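Molybdopterin adenylyltransferase (Helicobacter pylori, PDB 4XCW) probably transfers an adenylyl group from ATP to molybdopterin, activating it for a later step of molybdenum cofactor biosynthesis. Local coordinates at residues S59-C64 against K91-K96; K96-F101 against K128-N133. All coordinates share one frame; numbering follows the deposited sequence. Where two conformers were deposited one is given.

In the fold
From the N terminus, the chain runs through helix 53-66, then passes through strand 71-75 to helix 86-93. Interaction 1 closes this first loop, of 26 residues, by joining the two helices. Lys-96 is shared, as the last residue of 91-96 and the first of 96-101. Helix 99-110 and strand 123-126 follow, and interaction 2 closes a second 26-residue loop when strand 129-134 comes back against Leu-98 and Phe-101. The loops stand in series, neither nested nor crossed. They illustrate how one strand can serve two layers, since Leu-130 and Ile-132 make interaction 2 from one face, while Ile-131 on the other touches Val-93, Leu-60 and Cys-64 of interaction 1.

Interaction 1 (S59-C64 against K91-K96); sequences SLIKMC and KKVCQK
Leu-60 O accepts the backbone N-H of Cys-64 with 3.0 Å between O and N, a bond internal to helix 53-66 that helps to fix the turn from which Leu-60 and Ile-61 reach helix 86-93. The contact between the helices is itself wholly apolar and centres on Val-93, the last helical residue before Cys-94 leaves the helical conformation. The two methyls of Val-93 divide the work. CG1 goes to Ile-61, lying 3.7 Å from its CG1 and 3.9 Å from its CD1; the two chains cross at a slant, the methyl lying against the CG1-CD1 arm. CG2 turns instead to Leu-60, 3.9 Å from CD1, and the two side chains meet nearly at a right angle. With chi1 at -52° the fork is aimed so that CG1 lies beside the backbone N, anti to the carbonyl carbon, and CG2 lies between N and the carbonyl carbon. In the α/β fold of this family, helices flank a central sheet, and here two of them meet over one face of it. Ile-131 of strand 129-134 touches both Leu-60 and Val-93 from the sheet side, and Leu-60 also rests on Leu-11, Val-72 and Thr-74. Beyond the helix end, Val-93 O is bonded by Arg-126 NH1, and Gln-95 and Lys-96 form a classic beta bulge opposite Ile-125 as the chain enters short strand 96-97, outermost within this chain.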
loop_
_atom_site.group_PDB
_atom_site.type_symbol
_atom_site.label_atom_id
_atom_site.label_comp_id
_atom_site.label_asym_id
_atom_site.label_seq_id
_atom_site.Cartn_x
_atom_site.Cartn_y
_atom_site.Cartn_z
ATOM N N SER B 59 23.465 -5.612 9.129
ATOM C CA SER B 59 23.630 -6.823 8.327
ATOM C C SER B 59 23.204 -6.593 6.884
ATOM O O SER B 59 23.914 -6.961 5.950
ATOM C CB SER B 59 22.828 -7.980 8.925
ATOM O OG SER B 59 23.000 -9.163 8.163
ATOM N N LEU B 60 22.032 -5.988 6.707
ATOM C CA LEU B 60 21.546 -5.656 5.372
ATOM C C LEU B 60 22.547 -4.756 4.650
ATOM O O LEU B 60 22.865 -4.965 3.480
ATOM C CB LEU B 60 20.183 -4.965 5.444
ATOM C CG LEU B 60 18.982 -5.824 5.835
ATOM C CD1 LEU B 60 17.759 -4.948 6.041
ATOM C CD2 LEU B 60 18.721 -6.875 4.767
ATOM N N ILE B 61 23.049 -3.754 5.363
ATOM C CA ILE B 61 23.978 -2.810 4.765
ATOM C C ILE B 61 25.264 -3.523 4.346
ATOM O O ILE B 61 25.803 -3.261 3.270
ATOM C CB ILE B 61 24.274 -1.643 5.728
ATOM C CG1 ILE B 61 23.035 -0.750 5.842
ATOM C CG2 ILE B 61 25.477 -0.833 5.256
ATOM C CD1 ILE B 61 23.133 0.327 6.892
ATOM N N LYS B 62 25.726 -4.455 5.172
ATOM C CA LYS B 62 26.952 -5.192 4.870
ATOM C C LYS B 62 26.755 -6.069 3.634
ATOM O O LYS B 62 27.630 -6.146 2.772
ATOM C CB LYS B 62 27.384 -6.038 6.077
ATOM C CG LYS B 62 28.618 -6.903 5.842
ATOM C CD LYS B 62 29.143 -7.489 7.149
ATOM C CE LYS B 62 28.053 -8.230 7.911
ATOM N NZ LYS B 62 28.550 -8.840 9.179
ATOM N N MET B 63 25.600 -6.721 3.538
ATOM C CA MET B 63 25.334 -7.596 2.398
ATOM C C MET B 63 25.276 -6.806 1.091
ATOM O O MET B 63 25.839 -7.228 0.076
ATOM C CB MET B 63 24.037 -8.379 2.609
ATOM C CG MET B 63 24.131 -9.455 3.695
ATOM S SD MET B 63 22.533 -10.256 4.010
ATOM C CE MET B 63 22.987 -11.477 5.242
ATOM N N CYS B 64 24.613 -5.650 1.121
ATOM C CA CYS B 64 24.533 -4.790 -0.059
ATOM C C CYS B 64 25.870 -4.130 -0.389
ATOM O O CYS B 64 26.352 -4.212 -1.526
ATOM C CB CYS B 64 23.473 -3.703 0.136
ATOM S SG CYS B 64 21.800 -4.315 0.315
ATOM N N LYS B 91 13.174 -0.739 5.571
ATOM C CA LYS B 91 12.807 0.598 5.107
ATOM C C LYS B 91 13.900 1.610 5.412
ATOM O O LYS B 91 14.145 2.552 4.643
ATOM C CB LYS B 91 11.485 1.038 5.745
ATOM C CG LYS B 91 10.974 2.374 5.229
ATOM C CD LYS B 91 9.905 2.959 6.141
ATOM C CE LYS B 91 8.717 2.017 6.289
ATOM N NZ LYS B 91 7.646 2.609 7.144
ATOM N N LYS B 92 14.571 1.414 6.541
ATOM C CA LYS B 92 15.601 2.348 6.972
ATOM C C LYS B 92 16.815 2.326 6.029
ATOM O O LYS B 92 17.421 3.367 5.754
ATOM C CB LYS B 92 16.022 2.031 8.413
ATOM C CG LYS B 92 17.146 2.907 8.948
ATOM C CD LYS B 92 16.804 4.384 8.837
ATOM C CE LYS B 92 18.020 5.253 9.116
ATOM N NZ LYS B 92 17.776 6.682 8.772
ATOM N N VAL B 93 17.168 1.152 5.512
ATOM C CA VAL B 93 18.396 1.059 4.721
ATOM C C VAL B 93 18.143 1.200 3.219
ATOM O O VAL B 93 19.090 1.350 2.448
ATOM C CB VAL B 93 19.158 -0.273 4.986
ATOM C CG1 VAL B 93 19.370 -0.485 6.482
ATOM C CG2 VAL B 93 18.434 -1.455 4.375
ATOM N N CYS B 94 16.877 1.150 2.800
ATOM C CA CYS B 94 16.543 1.344 1.392
ATOM C C CYS B 94 16.322 2.809 1.064
ATOM O O CYS B 94 15.880 3.580 1.914
ATOM C CB CYS B 94 15.291 0.561 1.008
ATOM S SG CYS B 94 15.557 -1.190 0.928
ATOM N N GLN B 95 16.622 3.179 -0.177
ATOM C CA GLN B 95 16.412 4.544 -0.650
ATOM C C GLN B 95 15.044 4.715 -1.328
ATOM O O GLN B 95 14.448 5.795 -1.281
ATOM C CB GLN B 95 17.535 4.937 -1.614
ATOM C CG GLN B 95 18.924 4.837 -1.000
ATOM C CD GLN B 95 19.953 4.276 -1.964
ATOM O OE1 GLN B 95 19.606 3.628 -2.953
ATOM N NE2 GLN B 95 21.228 4.529 -1.685
ATOM N N LYS B 96 14.574 3.648 -1.965
ATOM C CA LYS B 96 13.262 3.585 -2.621
ATOM C C LYS B 96 12.557 2.301 -2.222
ATOM O O LYS B 96 13.151 1.231 -2.331
ATOM C CB LYS B 96 13.387 3.586 -4.146
ATOM C CG LYS B 96 13.804 4.872 -4.815
ATOM C CD LYS B 96 13.799 4.655 -6.326
ATOM C CE LYS B 96 14.080 5.935 -7.104
ATOM N NZ LYS B 96 15.498 6.384 -6.983
#

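Interaction 2 (K96-F101 against K128-N133); sequences KMLPGF and KSLIIN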
loop_
_atom_site.group_PDB
_atom_site.type_symbol
_atom_site.label_atom_id
_atom_site.label_comp_id
_atom_site.label_asym_id
_atom_site.label_seq_id
_atom_site.Cartn_x
_atom_site.Cartn_y
_atom_site.Cartn_z
ATOM N N LYS B 96 14.574 3.648 -1.965
ATOM C CA LYS B 96 13.262 3.585 -2.621
ATOM C C LYS B 96 12.557 2.301 -2.222
ATOM O O LYS B 96 13.151 1.231 -2.331
ATOM C CB LYS B 96 13.387 3.586 -4.146
ATOM C CG LYS B 96 13.804 4.872 -4.815
ATOM C CD LYS B 96 13.799 4.655 -6.326
ATOM C CE LYS B 96 14.080 5.935 -7.104
ATOM N NZ LYS B 96 15.498 6.384 -6.983
ATOM N N MET B 97 11.295 2.379 -1.801
ATOM C CA MET B 97 10.538 1.157 -1.539
ATOM C C MET B 97 9.698 0.786 -2.762
ATOM O O MET B 97 9.331 1.650 -3.561
ATOM C CB MET B 97 9.639 1.314 -0.305
ATOM C CG MET B 97 10.398 1.614 0.982
ATOM S SD MET B 97 11.579 0.315 1.418
ATOM C CE MET B 97 10.507 -1.027 1.897
ATOM N N LEU B 98 9.401 -0.501 -2.896
ATOM C CA LEU B 98 8.599 -1.005 -4.006
ATOM C C LEU B 98 7.330 -1.639 -3.454
ATOM O O LEU B 98 7.305 -2.838 -3.187
ATOM C CB LEU B 98 9.400 -2.018 -4.829
ATOM C CG LEU B 98 10.752 -1.531 -5.350
ATOM C CD1 LEU B 98 11.572 -2.678 -5.935
ATOM C CD2 LEU B 98 10.550 -0.431 -6.384
ATOM N N PRO B 99 6.275 -0.828 -3.254
ATOM C CA PRO B 99 5.036 -1.311 -2.636
ATOM C C PRO B 99 4.389 -2.466 -3.402
ATOM O O PRO B 99 3.630 -3.226 -2.807
ATOM C CB PRO B 99 4.125 -0.074 -2.646
ATOM C CG PRO B 99 4.725 0.855 -3.631
ATOM C CD PRO B 99 6.201 0.603 -3.595
ATOM N N GLY B 100 4.683 -2.589 -4.692
ATOM C CA GLY B 100 4.104 -3.651 -5.501
ATOM C C GLY B 100 4.484 -5.044 -5.034
ATOM O O GLY B 100 3.701 -5.989 -5.170
ATOM N N PHE B 101 5.684 -5.177 -4.476
ATOM C CA PHE B 101 6.117 -6.463 -3.935
ATOM C C PHE B 101 5.297 -6.832 -2.716
ATOM O O PHE B 101 4.807 -7.948 -2.619
ATOM C CB PHE B 101 7.596 -6.440 -3.553
ATOM C CG PHE B 101 8.533 -6.708 -4.697
ATOM C CD1 PHE B 101 9.007 -5.670 -5.483
ATOM C CD2 PHE B 101 8.957 -7.997 -4.973
ATOM C CE1 PHE B 101 9.884 -5.913 -6.528
ATOM C CE2 PHE B 101 9.833 -8.248 -6.018
ATOM C CZ PHE B 101 10.295 -7.202 -6.800
ATOM N N LYS B 128 22.613 -0.748 -5.775
ATOM C CA LYS B 128 22.477 -1.739 -6.840
ATOM C C LYS B 128 21.928 -3.058 -6.289
ATOM O O LYS B 128 22.113 -4.122 -6.888
ATOM C CB LYS B 128 23.825 -1.954 -7.533
ATOM C CG LYS B 128 24.406 -0.659 -8.098
ATOM C CD LYS B 128 25.693 -0.865 -8.888
ATOM C CE LYS B 128 26.181 0.461 -9.458
ATOM N NZ LYS B 128 27.334 0.296 -10.378
ATOM N N SER B 129 21.246 -2.975 -5.148
ATOM C CA SER B 129 20.706 -4.159 -4.478
ATOM C C SER B 129 19.194 -4.110 -4.301
ATOM O O SER B 129 18.638 -3.090 -3.890
ATOM C CB SER B 129 21.349 -4.335 -3.100
ATOM O OG SER B 129 22.761 -4.427 -3.189
ATOM N N LEU B 130 18.535 -5.224 -4.600
ATOM C CA LEU B 130 17.123 -5.383 -4.291
ATOM C C LEU B 130 16.972 -6.186 -3.003
ATOM O O LEU B 130 17.495 -7.290 -2.891
ATOM C CB LEU B 130 16.382 -6.082 -5.435
ATOM C CG LEU B 130 14.931 -6.514 -5.161
ATOM C CD1 LEU B 130 14.011 -5.341 -4.858
ATOM C CD2 LEU B 130 14.382 -7.315 -6.331
ATOM N N ILE B 131 16.269 -5.615 -2.030
ATOM C CA ILE B 131 15.986 -6.312 -0.776
ATOM C C ILE B 131 14.513 -6.686 -0.689
ATOM O O ILE B 131 13.640 -5.853 -0.894
ATOM C CB ILE B 131 16.364 -5.451 0.443
ATOM C CG1 ILE B 131 17.812 -4.989 0.329
ATOM C CG2 ILE B 131 16.174 -6.238 1.744
ATOM C CD1 ILE B 131 18.250 -4.066 1.474
ATOM N N ILE B 132 14.241 -7.955 -0.406
ATOM C CA ILE B 132 12.864 -8.424 -0.258
ATOM C C ILE B 132 12.715 -9.197 1.037
ATOM O O ILE B 132 13.535 -10.069 1.323
ATOM C CB ILE B 132 12.448 -9.342 -1.410
ATOM C CG1 ILE B 132 12.792 -8.711 -2.758
ATOM C CG2 ILE B 132 10.957 -9.667 -1.329
ATOM C CD1 ILE B 132 12.510 -9.629 -3.923
ATOM N N ASN B 133 11.666 -8.898 1.802
ATOM C CA ASN B 133 11.316 -9.687 2.987
ATOM C C ASN B 133 10.470 -10.900 2.605
ATOM O O ASN B 133 9.410 -10.735 2.018
ATOM C CB ASN B 133 10.526 -8.857 3.999
ATOM C CG ASN B 133 11.150 -7.505 4.282
ATOM O OD1 ASN B 133 10.443 -6.500 4.370
ATOM N ND2 ASN B 133 12.469 -7.474 4.458
#
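The N-terminal end of helix 99-110, together with the turn that leads into it, packs against one face of strand 129-134, where Leu-98 and Phe-101 meet Leu-130 and Ile-132. The ring of Phe-101 touches the end methyls of both strand residues. Its CE2 comes to 3.7 Å from Ile-132 CD1, with CD2 slightly farther from the same methyl at 4.0 Å, while CZ reaches Leu-130 CD2 at 4.1 Å. Both methyls approach the ring obliquely; Phe-101 and Leu-130 come from opposite directions, whereas Phe-101 and Ile-132 meet at about a right angle. Leu-130 shares itself between two partners through its fork: CD2 serves the ring and CD1 lies 3.8 Å from Leu-98 CD1. Its CG stands anti to the backbone N (chi1 171°), and chi2 (62°) then points one methyl to Leu-98 and the other to Phe-101. A backbone bond from Phe-101 N to Leu-98 O, 3.1 Å long, holds these two residues in one tight turn. The principle is that of a layered α/β fold: successive strand residues face different layers, so Leu-130 and Ile-132 look to this side while Ile-131 points to the opposite layer, where it meets Cys-64 of helix 53-66. Helix 152-158 adds Ile-152 against both Leu-130 and Ile-132, and its Cys-155 against Leu-98 and Leu-130. The cluster also borders a subunit interface, for Leu-118 of the second subunit packs on Leu-98 and Phe-101, and Arg-120 NE of that subunit bonds Met-97 O.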